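PDB 1ATG: periplasmic molybdate-binding protein from Azotobacter vinelandii, which binds molybdate or tungstate in the periplasm, probably to hand the oxyanion on to an ABC transporter. Local coordinates for residues 34-38 / 113-117. Residues are numbered along the deposited sequence; the frame is centred on the assembly and turned at random.
With WO4 (tungstate(VI)ion), chain B.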
loop_
_atom_site.group_PDB
_atom_site.type_symbol
_atom_site.label_atom_id
_atom_site.label_comp_id
_atom_site.label_asym_id
_atom_site.label_seq_id
_atom_site.Cartn_x
_atom_site.Cartn_y
_atom_site.Cartn_z
ATOM N N GLY A 34 2.634 -4.301 8.196
ATOM C CA GLY A 34 4.072 -4.128 7.980
ATOM C C GLY A 34 4.291 -4.020 6.480
ATOM O O GLY A 34 3.305 -4.068 5.715
ATOM N N SER A 35 5.515 -3.821 6.020
ATOM C CA SER A 35 5.818 -3.791 4.603
ATOM C C SER A 35 5.566 -5.183 4.032
ATOM O O SER A 35 5.754 -6.191 4.743
ATOM C CB SER A 35 7.271 -3.378 4.375
ATOM O OG SER A 35 7.380 -1.979 4.579
ATOM N N SER A 36 5.258 -5.252 2.753
ATOM C CA SER A 36 4.917 -6.520 2.125
ATOM C C SER A 36 6.011 -7.567 2.215
ATOM O O SER A 36 5.738 -8.741 2.506
ATOM C CB SER A 36 4.563 -6.291 0.646
ATOM O OG SER A 36 3.383 -5.493 0.544
ATOM N N GLY A 37 7.264 -7.178 2.008
ATOM C CA GLY A 37 8.401 -8.098 2.061
ATOM C C GLY A 37 8.521 -8.764 3.417
ATOM O O GLY A 37 8.487 -9.999 3.547
ATOM N N PRO A 38 8.693 -7.986 4.471
ATOM C CA PRO A 38 8.821 -8.522 5.820
ATOM C C PRO A 38 7.609 -9.343 6.224
ATOM O O PRO A 38 7.765 -10.378 6.905
ATOM C CB PRO A 38 9.037 -7.327 6.730
ATOM C CG PRO A 38 9.393 -6.203 5.838
ATOM C CD PRO A 38 8.925 -6.525 4.451
ATOM N N GLN A 113 13.056 -2.712 -2.150
ATOM C CA GLN A 113 13.236 -4.157 -2.049
ATOM C C GLN A 113 12.131 -4.804 -1.234
ATOM O O GLN A 113 11.908 -6.019 -1.380
ATOM C CB GLN A 113 14.589 -4.458 -1.379
ATOM C CG GLN A 113 15.774 -3.909 -2.160
ATOM C CD GLN A 113 15.986 -4.630 -3.473
ATOM O OE1 GLN A 113 15.888 -5.857 -3.533
ATOM N NE2 GLN A 113 16.267 -3.880 -4.531
ATOM N N ILE A 114 11.474 -4.069 -0.346
ATOM C CA ILE A 114 10.477 -4.649 0.534
ATOM C C ILE A 114 9.092 -4.000 0.507
ATOM O O ILE A 114 8.145 -4.599 1.024
ATOM C CB ILE A 114 10.950 -4.619 2.013
ATOM C CG1 ILE A 114 11.246 -3.201 2.502
ATOM C CG2 ILE A 114 12.138 -5.554 2.241
ATOM C CD1 ILE A 114 11.507 -3.104 3.996
ATOM N N ALA A 115 8.980 -2.807 -0.063
ATOM C CA ALA A 115 7.733 -2.049 -0.059
ATOM C C ALA A 115 7.388 -1.693 -1.490
ATOM O O ALA A 115 8.012 -0.827 -2.094
ATOM C CB ALA A 115 7.908 -0.792 0.798
ATOM N N PRO A 116 6.348 -2.323 -2.043
ATOM C CA PRO A 116 5.927 -2.048 -3.413
ATOM C C PRO A 116 5.623 -0.585 -3.703
ATOM O O PRO A 116 5.853 -0.148 -4.832
ATOM C CB PRO A 116 4.712 -2.954 -3.603
ATOM C CG PRO A 116 5.003 -4.122 -2.701
ATOM C CD PRO A 116 5.618 -3.490 -1.467
ATOM N N TYR A 117 5.158 0.221 -2.733
ATOM C CA TYR A 117 4.944 1.645 -3.022
ATOM C C TYR A 117 6.284 2.368 -3.150
ATOM O O TYR A 117 6.376 3.426 -3.765
ATOM C CB TYR A 117 4.070 2.319 -1.955
ATOM C CG TYR A 117 2.590 2.096 -2.220
ATOM C CD1 TYR A 117 1.999 0.879 -1.882
ATOM C CD2 TYR A 117 1.825 3.062 -2.839
ATOM C CE1 TYR A 117 0.649 0.661 -2.156
ATOM C CE2 TYR A 117 0.487 2.845 -3.108
ATOM C CZ TYR A 117 -0.088 1.657 -2.762
ATOM O OH TYR A 117 -1.430 1.473 -3.017
HETATM W W WO4 B . 3.818 -1.274 1.450
HETATM O O1 WO4 B . 4.541 -0.470 2.859
HETATM O O2 WO4 B . 2.101 -1.068 1.429
HETATM O O3 WO4 B . 4.456 -0.609 -0.058
HETATM O O4 WO4 B . 4.168 -3.011 1.460
#
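Ser36 and Pro116 meet beside the bound tungstate, OG of Ser36 lying 3.6 Å from CD of Pro116. Both residues also touch the anion. Ser36 grips one oxygen, O4, twice: the backbone N donates to it at 2.8 Å, and so does OG. The hydroxyl stands beside its own backbone N (chi1 -65°), which lets the two donors converge. From the other segment, Tyr117 N gives O3 a nearly straight bond (172°). O3 also sits at the edge of the Tyr117 ring, in its plane. Pro116 CD lies 3.3 Å from O4 and almost as near O3, so this one ring carbon touches both oxygens. With an alanine in place of Pro116 the ring carbons are gone, which would probably open a gap beside the anion and leave the Ser36 hydroxyl without its apolar neighbour.

The two segments are joined directly by one hydrogen bond. Gly37 N donates to Ile114 O at 2.9 Å, in the carbonyl plane and on a lone pair. Gly37 has no side chain, and a CB there would press on Ile114 CB. Next to this bond, Pro38 CD rests on Ile114 CB at 3.7 Å, the two side chains crossing at about a right angle.

Further out, Ser36 OG is also bonded to Ala55 N, and Ser35 OG to Asn144 O. Thr8, Asn9 and Val146 complete the hydrogen bonding of the anion. Helices 36-44 and 116-127 both begin at the tungstate, which is held by neutral donors at the interface of two domains, the cleft characteristic of periplasmic oxyanion-binding proteins.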